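Local coordinates for p800 reaction center core protein (PDB 5V8K) that forms the core subunit of the homodimeric heliobacterial photosynthetic reaction center, binding bacteriochlorophyll g and other pigments and contributing ligands to a [4Fe-4S] cluster, at residues 115-121 against 183-188; 375-381 against 458-464; 445-449 against 583-587. Residues are numbered along the deposited sequence.

All three contacts are mainly buried. Contact 1 lies farthest from the chain centre, where Lys-115 and Tyr-184 are partly exposed at its margin. Contact 3 lies nearest the centre. Contacts 1 and 2 sit on opposite sides of it, about 45 Å apart between centres. Contacts 2 and 3 are linked by consecutive helices, 437-447 and 449-459, and their segments alternate along the chain; their centres are about 23 Å apart. Contacts 1 and 3 have no hydrogen bond between their segments. Contact 1 has apolar packing next to a histidine that ligates a bacteriochlorophyll. Contact 3 relies on aromatic rings, sulfur and aliphatic groups. Contact 2 is tied by hydrogen bonds at helix ends, near calcium.

Contact 1 (115-121 against 183-188). With GBF (Bacteriochlorophyll g), chain R.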
# COMPACT_ATOMS: atom_id res chain seq x y z
N LYS A 115 43.77 21.79 -2.10
CA LYS A 115 44.17 22.43 -3.36
C LYS A 115 43.04 22.41 -4.37
O LYS A 115 42.75 23.42 -5.03
CB LYS A 115 45.39 21.74 -3.97
CG LYS A 115 46.73 22.03 -3.31
CD LYS A 115 46.90 23.51 -3.00
CE LYS A 115 48.33 23.86 -2.64
NZ LYS A 115 48.34 25.10 -1.83
N ALA A 116 42.43 21.24 -4.57
CA ALA A 116 41.29 21.14 -5.46
C ALA A 116 40.21 22.14 -5.09
O ALA A 116 39.53 22.69 -5.96
CB ALA A 116 40.71 19.72 -5.42
N LEU A 117 40.04 22.42 -3.80
CA LEU A 117 38.97 23.34 -3.43
C LEU A 117 39.35 24.77 -3.79
O LEU A 117 38.48 25.55 -4.23
CB LEU A 117 38.64 23.21 -1.94
CG LEU A 117 37.49 24.11 -1.47
CD1 LEU A 117 36.23 23.92 -2.32
CD2 LEU A 117 37.17 23.83 -0.05
N VAL A 118 40.63 25.13 -3.64
CA VAL A 118 41.13 26.42 -4.13
C VAL A 118 40.80 26.56 -5.61
O VAL A 118 40.27 27.58 -6.05
CB VAL A 118 42.64 26.55 -3.88
CG1 VAL A 118 43.16 27.86 -4.46
CG2 VAL A 118 42.95 26.56 -2.42
N ALA A 119 41.12 25.52 -6.39
CA ALA A 119 40.89 25.56 -7.83
C ALA A 119 39.41 25.70 -8.14
O ALA A 119 39.02 26.40 -9.08
CB ALA A 119 41.45 24.30 -8.50
N GLN A 120 38.56 25.03 -7.37
CA GLN A 120 37.12 25.15 -7.59
C GLN A 120 36.62 26.56 -7.30
O GLN A 120 35.76 27.07 -8.02
CB GLN A 120 36.38 24.11 -6.73
CG GLN A 120 36.57 22.70 -7.25
CD GLN A 120 35.84 22.47 -8.57
OE1 GLN A 120 36.32 22.87 -9.65
NE2 GLN A 120 34.68 21.81 -8.48
N PHE A 121 37.13 27.21 -6.26
CA PHE A 121 36.79 28.61 -6.00
C PHE A 121 37.04 29.49 -7.23
O PHE A 121 36.23 30.38 -7.53
CB PHE A 121 37.60 29.15 -4.82
CG PHE A 121 37.19 28.62 -3.46
CD1 PHE A 121 35.91 28.12 -3.26
CD2 PHE A 121 38.07 28.66 -2.39
CE1 PHE A 121 35.52 27.64 -1.99
CE2 PHE A 121 37.69 28.17 -1.14
CZ PHE A 121 36.41 27.66 -0.94
N HIS A 183 42.66 31.47 0.48
CA HIS A 183 42.90 30.08 0.87
C HIS A 183 44.07 29.44 0.14
O HIS A 183 44.60 28.43 0.62
CB HIS A 183 41.67 29.24 0.62
CG HIS A 183 40.71 29.27 1.75
ND1 HIS A 183 41.04 28.88 3.03
CD2 HIS A 183 39.42 29.67 1.80
CE1 HIS A 183 40.00 29.03 3.82
NE2 HIS A 183 39.00 29.50 3.10
N TYR A 184 44.43 29.94 -1.04
CA TYR A 184 45.64 29.43 -1.66
C TYR A 184 46.82 29.58 -0.72
O TYR A 184 47.67 28.68 -0.62
CB TYR A 184 45.89 30.15 -2.98
CG TYR A 184 47.20 29.79 -3.63
CD1 TYR A 184 47.40 28.52 -4.15
CD2 TYR A 184 48.22 30.71 -3.72
CE1 TYR A 184 48.59 28.18 -4.75
CE2 TYR A 184 49.41 30.39 -4.33
CZ TYR A 184 49.60 29.12 -4.84
OH TYR A 184 50.81 28.81 -5.43
N PHE A 185 46.87 30.69 0.01
CA PHE A 185 47.99 31.00 0.88
C PHE A 185 47.82 30.45 2.29
O PHE A 185 48.80 30.01 2.90
CB PHE A 185 48.18 32.52 0.92
CG PHE A 185 48.75 33.09 -0.34
CD1 PHE A 185 50.05 32.79 -0.73
CD2 PHE A 185 47.99 33.93 -1.14
CE1 PHE A 185 50.57 33.31 -1.89
CE2 PHE A 185 48.50 34.46 -2.30
CZ PHE A 185 49.79 34.15 -2.68
N ALA A 186 46.59 30.44 2.81
CA ALA A 186 46.33 30.09 4.20
C ALA A 186 45.91 28.64 4.39
O ALA A 186 46.06 28.11 5.49
CB ALA A 186 45.26 31.01 4.78
N GLY A 187 45.40 27.99 3.37
CA GLY A 187 45.04 26.61 3.51
C GLY A 187 43.74 26.45 4.30
O GLY A 187 43.00 27.40 4.55
N PHE A 188 43.48 25.19 4.68
CA PHE A 188 42.32 24.81 5.48
C PHE A 188 42.76 24.06 6.73
O PHE A 188 42.02 23.23 7.26
CB PHE A 188 41.35 23.95 4.66
CG PHE A 188 40.91 24.58 3.37
CD1 PHE A 188 39.81 25.42 3.33
CD2 PHE A 188 41.62 24.37 2.19
CE1 PHE A 188 39.43 26.02 2.15
CE2 PHE A 188 41.23 24.96 1.01
CZ PHE A 188 40.14 25.79 0.99
MG GBF R . 36.88 29.92 4.42
CHA GBF R . 38.70 30.74 7.28
CHB GBF R . 36.67 26.80 5.47
CHC GBF R . 34.97 29.40 1.58
CHD GBF R . 37.12 33.39 3.52
NA GBF R . 37.49 28.98 6.03
C1A GBF R . 38.25 29.32 7.08
C2A GBF R . 37.99 28.48 8.30
C3A GBF R . 37.81 27.16 7.56
C4A GBF R . 37.29 27.68 6.26
CMA GBF R . 39.08 26.36 7.32
CAA GBF R . 36.75 28.93 9.07
CBA GBF R . 36.53 28.13 10.34
CGA GBF R . 35.17 28.42 10.94
O1A GBF R . 34.43 29.26 10.46
O2A GBF R . 34.68 27.63 12.06
NB GBF R . 35.89 28.30 3.68
C1B GBF R . 35.96 27.06 4.19
C2B GBF R . 35.24 26.20 3.37
C3B GBF R . 34.77 26.94 2.29
C4B GBF R . 35.23 28.26 2.51
CMB GBF R . 35.05 24.73 3.64
CAB GBF R . 33.96 26.48 1.12
CBB GBF R . 33.47 25.28 0.86
NC GBF R . 36.21 31.14 2.92
C1C GBF R . 35.47 30.77 1.86
C2C GBF R . 35.06 31.66 0.74
C3C GBF R . 35.73 32.76 1.47
C4C GBF R . 36.37 32.45 2.67
CMC GBF R . 35.74 31.23 -0.56
CAC GBF R . 35.77 34.15 0.94
CBC GBF R . 35.10 34.58 -0.34
ND GBF R . 37.64 31.66 5.09
C1D GBF R . 37.76 32.93 4.77
C2D GBF R . 38.59 33.98 5.73
C3D GBF R . 38.85 32.94 6.61
C4D GBF R . 38.34 31.65 6.29
CMD GBF R . 38.96 35.44 5.74
CAD GBF R . 39.57 32.81 7.90
OBD GBF R . 40.24 33.60 8.65
CBD GBF R . 39.46 31.41 8.36
CGD GBF R . 40.79 30.74 8.52
O1D GBF R . 41.24 30.53 9.63
O2D GBF R . 41.56 30.31 7.36
CED GBF R . 42.39 29.15 7.46
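Two helices of the N-terminal pigment-binding region, 113-137 and 162-186, meet here beside a histidine-ligated bacteriochlorophyll g. His-183 begins the second segment. Its NE2 ligates the magnesium at 2.5 Å, and its ND1 donates to Gly-187 O at 2.9 Å. This bond is consistent with an imidazole held with NE2 toward the magnesium. His-183 CD2 also lies 3.7 Å from Phe-121 CE2, in an oblique ring pair. Tyr-184 follows, closest in backbone to Val-118 (CA to CA 6.0 Å). Its CB packs on Val-118 CG1 at 3.9 Å, and a second bacteriochlorophyll g touches Tyr-184. Gly-187 leaves the helix with positive phi, a conformation favourable to glycine, and the chain turns back. Phe-188 then comes against helix 113-137. Its ring meets Leu-117, Val-118 and Phe-121, with CZ 3.7 Å from Leu-117 CD2. Phe-121 thus lies beside both His-183 and Phe-188. The same ring has the pigment methyl CMC over one face, and Phe-121 CZ is 3.4 Å from the macrocycle atom CHC.

Contact 2 (375-381 against 458-464). With CA (calcium ion), chain B; GBF (Bacteriochlorophyll g), chain Y.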
# COMPACT_ATOMS: atom_id res chain seq x y z
N SER A 375 -3.43 30.81 7.30
CA SER A 375 -4.67 30.28 7.84
C SER A 375 -4.39 28.93 8.51
O SER A 375 -3.23 28.50 8.62
CB SER A 375 -5.69 30.13 6.72
OG SER A 375 -5.30 29.03 5.91
N ILE A 376 -5.46 28.23 8.89
CA ILE A 376 -5.32 26.88 9.44
C ILE A 376 -4.60 25.98 8.45
O ILE A 376 -3.93 25.03 8.86
CB ILE A 376 -6.70 26.32 9.86
CG1 ILE A 376 -6.59 24.93 10.48
CG2 ILE A 376 -7.66 26.26 8.72
CD1 ILE A 376 -5.92 24.96 11.85
N SER A 377 -4.71 26.28 7.15
CA SER A 377 -4.04 25.46 6.13
C SER A 377 -2.52 25.52 6.29
O SER A 377 -1.86 24.49 6.32
CB SER A 377 -4.43 25.90 4.70
OG SER A 377 -3.84 25.06 3.71
N GLU A 378 -1.97 26.72 6.39
CA GLU A 378 -0.54 26.88 6.69
C GLU A 378 -0.16 26.34 8.08
O GLU A 378 0.88 25.69 8.23
CB GLU A 378 -0.14 28.35 6.59
CG GLU A 378 0.10 28.85 5.22
CD GLU A 378 -1.17 29.17 4.43
OE1 GLU A 378 -2.24 29.44 5.07
OE2 GLU A 378 -1.07 29.16 3.17
N PHE A 379 -0.96 26.62 9.11
CA PHE A 379 -0.61 26.11 10.45
C PHE A 379 -0.47 24.59 10.44
O PHE A 379 0.57 24.06 10.85
CB PHE A 379 -1.64 26.57 11.49
CG PHE A 379 -1.32 26.08 12.91
CD1 PHE A 379 -0.53 26.83 13.76
CD2 PHE A 379 -1.81 24.86 13.37
CE1 PHE A 379 -0.23 26.39 15.06
CE2 PHE A 379 -1.52 24.41 14.67
CZ PHE A 379 -0.72 25.18 15.51
N VAL A 380 -1.48 23.88 9.92
CA VAL A 380 -1.42 22.42 9.88
C VAL A 380 -0.28 21.95 8.97
O VAL A 380 0.50 21.05 9.32
CB VAL A 380 -2.77 21.84 9.45
CG1 VAL A 380 -2.69 20.30 9.18
CG2 VAL A 380 -3.81 22.14 10.48
N ALA A 381 -0.17 22.53 7.77
CA ALA A 381 0.81 22.02 6.81
C ALA A 381 2.23 22.20 7.32
O ALA A 381 3.07 21.30 7.20
CB ALA A 381 0.64 22.73 5.46
N TYR A 458 0.65 20.89 -0.14
CA TYR A 458 0.56 22.32 0.15
C TYR A 458 0.89 23.16 -1.08
O TYR A 458 0.15 24.09 -1.44
CB TYR A 458 1.47 22.68 1.31
CG TYR A 458 1.50 24.15 1.57
CD1 TYR A 458 0.50 24.76 2.31
CD2 TYR A 458 2.52 24.94 1.10
CE1 TYR A 458 0.49 26.12 2.53
CE2 TYR A 458 2.54 26.31 1.35
CZ TYR A 458 1.50 26.90 2.04
OH TYR A 458 1.48 28.27 2.29
N ILE A 459 2.01 22.86 -1.73
CA ILE A 459 2.51 23.68 -2.83
C ILE A 459 1.52 23.67 -3.99
O ILE A 459 1.34 24.67 -4.68
CB ILE A 459 3.92 23.19 -3.22
CG1 ILE A 459 4.94 23.72 -2.22
CG2 ILE A 459 4.28 23.59 -4.67
CD1 ILE A 459 6.29 23.02 -2.32
N ASP A 460 0.86 22.55 -4.22
CA ASP A 460 -0.11 22.48 -5.29
C ASP A 460 -1.48 23.03 -4.90
O ASP A 460 -2.44 22.77 -5.63
CB ASP A 460 -0.30 21.04 -5.77
CG ASP A 460 -0.43 20.95 -7.31
OD1 ASP A 460 0.08 21.84 -8.01
OD2 ASP A 460 -1.06 20.00 -7.78
N GLY A 461 -1.62 23.74 -3.79
CA GLY A 461 -2.88 24.42 -3.49
C GLY A 461 -3.96 23.58 -2.83
O GLY A 461 -5.12 24.01 -2.83
N CYS A 462 -3.65 22.40 -2.29
CA CYS A 462 -4.58 21.71 -1.40
C CYS A 462 -4.94 22.55 -0.18
O CYS A 462 -4.10 23.27 0.38
CB CYS A 462 -4.02 20.39 -0.89
SG CYS A 462 -3.96 19.14 -2.09
N TRP A 463 -6.19 22.43 0.25
CA TRP A 463 -6.58 22.87 1.58
C TRP A 463 -5.97 21.92 2.62
O TRP A 463 -6.22 20.71 2.60
CB TRP A 463 -8.11 22.89 1.70
CG TRP A 463 -8.64 23.32 3.05
CD1 TRP A 463 -9.25 22.54 3.99
CD2 TRP A 463 -8.59 24.63 3.60
NE1 TRP A 463 -9.62 23.29 5.07
CE2 TRP A 463 -9.22 24.58 4.86
CE3 TRP A 463 -8.09 25.85 3.14
CZ2 TRP A 463 -9.35 25.68 5.66
CZ3 TRP A 463 -8.23 26.94 3.93
CH2 TRP A 463 -8.85 26.86 5.18
N MET A 464 -5.11 22.45 3.48
CA MET A 464 -4.41 21.59 4.42
C MET A 464 -5.01 21.68 5.83
O MET A 464 -4.44 21.14 6.78
CB MET A 464 -2.92 21.93 4.38
CG MET A 464 -2.26 21.68 2.98
SD MET A 464 -2.32 19.94 2.44
CE MET A 464 -1.04 19.25 3.46
CA CA B . -1.44 19.52 -10.13
MG GBF Y . 7.83 29.95 5.06
CHA GBF Y . 7.37 32.61 2.85
CHB GBF Y . 5.11 28.53 3.77
CHC GBF Y . 8.83 27.15 6.79
CHD GBF Y . 11.12 31.33 5.62
NA GBF Y . 6.52 30.47 3.65
C1A GBF Y . 6.27 31.60 2.99
C2A GBF Y . 5.20 31.57 1.93
C3A GBF Y . 4.35 30.48 2.55
C4A GBF Y . 5.39 29.78 3.36
CMA GBF Y . 3.27 31.08 3.47
CAA GBF Y . 5.55 31.28 0.46
CBA GBF Y . 6.60 30.19 0.32
CGA GBF Y . 6.03 28.79 0.43
O1A GBF Y . 4.91 28.49 0.07
O2A GBF Y . 6.91 27.72 0.83
NB GBF Y . 7.07 28.08 5.22
C1B GBF Y . 5.91 27.68 4.68
C2B GBF Y . 5.69 26.37 5.09
C3B GBF Y . 6.72 26.00 5.93
C4B GBF Y . 7.57 27.11 6.02
CMB GBF Y . 4.54 25.48 4.71
CAB GBF Y . 6.74 24.64 6.50
CBB GBF Y . 7.66 24.02 7.17
NC GBF Y . 9.57 29.40 5.97
C1C GBF Y . 9.78 28.27 6.65
C2C GBF Y . 11.03 27.93 7.39
C3C GBF Y . 11.59 29.22 6.94
C4C GBF Y . 10.75 30.02 6.17
CMC GBF Y . 10.68 27.86 8.89
CAC GBF Y . 12.95 29.69 7.28
CBC GBF Y . 13.89 28.86 8.11
ND GBF Y . 9.02 31.48 4.50
C1D GBF Y . 10.21 32.02 4.70
C2D GBF Y . 10.69 33.39 3.98
C3D GBF Y . 9.47 33.43 3.35
C4D GBF Y . 8.53 32.40 3.59
CMD GBF Y . 11.89 34.28 3.96
CAD GBF Y . 8.78 34.47 2.56
OBD GBF Y . 9.19 35.41 1.81
CBD GBF Y . 7.44 33.92 2.17
CGD GBF Y . 6.37 34.83 2.66
O1D GBF Y . 5.89 34.75 3.80
O2D GBF Y . 5.95 35.87 1.78
CED GBF Y . 4.97 36.77 2.28
C1 GBF Y . 6.42 26.39 0.94
C2 GBF Y . 7.61 25.47 0.99
C3 GBF Y . 7.45 24.17 1.20
C4 GBF Y . 6.09 23.61 1.44
C5 GBF Y . 8.66 23.27 1.22
C6 GBF Y . 8.95 22.84 2.68
C7 GBF Y . 10.10 21.84 2.74
C8 GBF Y . 11.04 21.87 3.71
C9 GBF Y . 11.00 22.89 4.83
C10 GBF Y . 12.15 20.85 3.79
C11 GBF Y . 12.84 20.54 2.51
C12 GBF Y . 14.14 19.79 2.74
C13 GBF Y . 15.02 19.59 1.74
C14 GBF Y . 16.28 18.85 2.03
C15 GBF Y . 14.75 20.09 0.34
O HOH W 1 0.43 21.17 -10.46
O HOH W 2 -2.77 21.45 -9.94
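The first turns of helix 376-401 pack against the end of helix 449-459 and its following turn. The backbones are closest at Ser-377 and Met-464, with CA atoms 4.2 Å apart. Ser-375 is the N-cap of a capping box: Ser-377 N donates to Ser-375 OG at 3.1 Å, and Ser-375 N to Glu-378 OE1 at 2.9 Å. A Schellman motif ends the other helix, with Gly-461 as C-prime; Gly-461 N donates to Tyr-458 O at 3.0 Å, and Cys-462 N pairs with Phe-457 O.

Across the segments, Met-464 N donates to Ser-377 OG at 2.9 Å, and Tyr-458 OH to Glu-378 OE2 at 2.8 Å. Ala-381 CB lies 3.8 Å from both Tyr-458 CD1 and Met-464 CB. Ser-377 CB sits over one Trp-463 ring face, while Ile-376 CG2 is 3.5 Å from Trp-463 CZ2. Trp-463 NE1 is hydrogen-bonded to Tyr-358 OH. Asp-460 OD2 binds calcium at 2.4 Å; Gln-509 OE1, Leu-597 backbone O and two waters complete the site. Bacteriochlorophyll g methyl CMB lies over the Tyr-458 ring face, and bacteriochlorophyll g' touches Val-380 and Met-464.

Ile-376 and Val-380 pack on helix 311-344, and Ser-375, Glu-378 and Trp-463 on helix 475-488.

Contact 3 (445-449 against 583-587); sequences IFFSL and CFLFF. With DGG (1-[glycerolylphosphonyl]-2-[8-(2-hexyl-cyclopropyl)-octanal-1-yl]-3-[hexadecanal-1-yl]-glycerol), chain C.
Segment 445-449 runs on from helix 437-447 toward helix 449-459, with phi/psi near helical. Segment 583-587 is a turn of helix 575-599, with Phe-587 N bonded to Cys-583 O at 3.0 Å. The nearest CA atoms, of Phe-446 and Phe-587, are 6.6 Å apart. Leu-449 N donates to Phe-446 O at 3.3 Å, and Ser-448 N weakly to Ile-445 O at 3.3 Å. Ser-448 OG (chi1 p) turns back to donate to Ile-445 O at 2.7 Å.

Phe-587 (chi1 t), the main bump of its helix, fills a hollow lined by Ile-445 (m/m), Ser-448 and Leu-449 (m/t). Ile-445 CG2 sits over its face, 4.0 Å from the centroid, a CH-pi contact. Ser-448 OG and Leu-449 CD2 are 3.4 and 3.7 Å from Phe-587 CE1. The Phe-446 ring (chi1 m) reciprocally enters the hollow between Cys-583 and Phe-586 (both chi1 t), with Phe-446 CZ 3.8 Å from Cys-583 CB and CE1 3.6 Å from Phe-586 CD1. Cys-583 SG lies over the Phe-446 face, 4.3 Å from its centroid, a sulfur-aromatic contact. Cys-583 SG is 3.7 Å from Ile-445 CG2. The Phe-446 edge meets the Phe-586 face in a T-shaped pair, centroids 5.1 Å apart and planes at 82°. Leu-449 CD1 meets the edge of the Phe-586 ring, 4.2 Å from CE1.

This is apolar transmembrane packing beside pigments and lipid: Phe-584 CD2 lies 3.1 Å from lipid C7, and bacteriochlorophyll g' touches Phe-586. Helix 258-291 packs on Ile-445, Ser-448 and Phe-587, helix 520-539 on Phe-446 and Phe-586, and Phe-540 of the second subunit on Phe-586.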
# COMPACT_ATOMS: atom_id res chain seq x y z
N ILE A 445 14.77 7.06 4.15
CA ILE A 445 14.19 7.29 2.83
C ILE A 445 12.67 7.09 2.87
O ILE A 445 11.91 7.88 2.32
CB ILE A 445 14.83 6.36 1.78
CG1 ILE A 445 16.35 6.67 1.60
CG2 ILE A 445 14.08 6.46 0.46
CD1 ILE A 445 16.65 8.06 0.97
N PHE A 446 12.23 5.99 3.49
CA PHE A 446 10.80 5.70 3.66
C PHE A 446 10.11 6.83 4.42
O PHE A 446 9.05 7.32 4.01
CB PHE A 446 10.59 4.40 4.46
CG PHE A 446 10.79 3.13 3.69
CD1 PHE A 446 10.02 2.85 2.58
CD2 PHE A 446 11.73 2.20 4.11
CE1 PHE A 446 10.21 1.63 1.85
CE2 PHE A 446 11.94 1.00 3.40
CZ PHE A 446 11.18 0.72 2.26
N PHE A 447 10.64 7.18 5.59
CA PHE A 447 10.04 8.20 6.45
C PHE A 447 9.98 9.57 5.76
O PHE A 447 9.12 10.40 6.08
CB PHE A 447 10.85 8.31 7.75
CG PHE A 447 10.54 7.23 8.81
CD1 PHE A 447 9.83 6.09 8.52
CD2 PHE A 447 10.99 7.40 10.10
CE1 PHE A 447 9.57 5.12 9.51
CE2 PHE A 447 10.74 6.43 11.10
CZ PHE A 447 10.02 5.30 10.78
N SER A 448 10.90 9.83 4.83
CA SER A 448 10.99 11.15 4.19
C SER A 448 9.75 11.47 3.38
O SER A 448 9.52 12.63 3.04
CB SER A 448 12.24 11.27 3.31
OG SER A 448 12.09 10.55 2.08
N LEU A 449 8.95 10.46 3.06
CA LEU A 449 7.64 10.72 2.46
C LEU A 449 6.73 11.56 3.35
O LEU A 449 5.81 12.19 2.81
CB LEU A 449 6.93 9.42 2.11
CG LEU A 449 7.69 8.61 1.07
CD1 LEU A 449 7.06 7.27 0.85
CD2 LEU A 449 7.77 9.36 -0.27
N CYS A 583 13.30 -0.60 -1.40
CA CYS A 583 13.22 0.77 -0.92
C CYS A 583 13.30 1.74 -2.09
O CYS A 583 12.49 2.66 -2.19
CB CYS A 583 14.32 1.04 0.11
SG CYS A 583 14.45 2.77 0.65
N PHE A 584 14.28 1.55 -2.98
CA PHE A 584 14.43 2.41 -4.15
C PHE A 584 13.13 2.51 -4.93
O PHE A 584 12.66 3.61 -5.24
CB PHE A 584 15.56 1.91 -5.06
CG PHE A 584 15.66 2.69 -6.32
CD1 PHE A 584 16.30 3.91 -6.32
CD2 PHE A 584 15.04 2.26 -7.47
CE1 PHE A 584 16.37 4.67 -7.45
CE2 PHE A 584 15.11 3.03 -8.62
CZ PHE A 584 15.79 4.25 -8.60
N LEU A 585 12.53 1.37 -5.27
CA LEU A 585 11.32 1.36 -6.07
C LEU A 585 10.07 1.82 -5.31
O LEU A 585 9.16 2.38 -5.93
CB LEU A 585 11.09 -0.03 -6.65
CG LEU A 585 12.04 -0.47 -7.75
CD1 LEU A 585 11.70 -1.91 -8.12
CD2 LEU A 585 11.96 0.43 -9.00
N PHE A 586 9.98 1.53 -4.01
CA PHE A 586 8.85 1.98 -3.22
C PHE A 586 8.80 3.50 -3.21
O PHE A 586 7.79 4.12 -3.57
CB PHE A 586 8.99 1.39 -1.78
CG PHE A 586 7.86 1.66 -0.90
CD1 PHE A 586 7.66 2.89 -0.35
CD2 PHE A 586 7.01 0.64 -0.56
CE1 PHE A 586 6.61 3.12 0.54
CE2 PHE A 586 5.96 0.83 0.33
CZ PHE A 586 5.76 2.10 0.87
N PHE A 587 9.95 4.04 -2.93
CA PHE A 587 10.17 5.48 -2.88
C PHE A 587 9.92 6.16 -4.27
O PHE A 587 9.17 7.08 -4.40
CB PHE A 587 11.57 5.90 -2.38
CG PHE A 587 11.77 7.39 -2.24
CD1 PHE A 587 11.22 8.09 -1.19
CD2 PHE A 587 12.54 8.11 -3.14
CE1 PHE A 587 11.43 9.43 -1.06
CE2 PHE A 587 12.74 9.44 -3.00
CZ PHE A 587 12.19 10.10 -1.95
C11 DGG C . 15.46 -1.08 -10.53
C10 DGG C . 16.84 -1.67 -10.41
C9 DGG C . 17.75 -0.68 -9.70
C8 DGG C . 17.18 -0.20 -8.38
C7 DGG C . 17.86 1.05 -7.84
C6 DGG C . 19.22 0.84 -7.21
C5 DGG C . 19.36 -0.54 -6.64
C4 DGG C . 20.75 -0.79 -6.10
C3 DGG C . 20.84 -2.19 -5.53
C2 DGG C . 22.19 -2.46 -4.90
C1 DGG C . 22.24 -3.87 -4.41
O1 DGG C . 21.57 -4.72 -4.91
O17 DGG C . 23.07 -4.25 -3.32
C17 DGG C . 23.33 -5.60 -3.02
C19 DGG C . 24.46 -5.66 -1.99
O19 DGG C . 24.01 -5.11 -0.75
C21 DGG C . 24.68 -3.96 -0.21
O21 DGG C . 25.87 -4.01 -0.26
C22 DGG C . 23.86 -2.81 0.31
C23 DGG C . 23.07 -2.07 -0.79
C24 DGG C . 23.33 -0.56 -0.95
C25 DGG C . 23.53 -0.05 -2.39
C26 DGG C . 23.08 1.39 -2.61
C27 DGG C . 21.57 1.48 -2.74
C28 DGG C . 21.07 2.90 -2.89
C29 DGG C . 19.64 2.95 -3.38
C30 DGG C . 18.53 2.50 -2.44
C31 DGG C . 17.47 3.56 -2.30
C32 DGG C . 18.02 4.94 -2.53
C33 DGG C . 16.97 6.00 -2.40
C18 DGG C . 24.96 -7.08 -1.77
P DGG C . 24.60 -9.41 -1.04
OP1 DGG C . 25.92 -9.31 -0.38
OP2 DGG C . 24.05 -7.94 -1.13
OP3 DGG C . 24.52 -9.88 -2.44
OP4 DGG C . 23.63 -10.36 -0.22
C40 DGG C . 23.34 -11.68 -0.68
C41 DGG C . 23.63 -12.78 0.36
O42 DGG C . 24.60 -12.34 1.32
C43 DGG C . 24.07 -14.13 -0.23
O44 DGG C . 23.14 -14.53 -1.23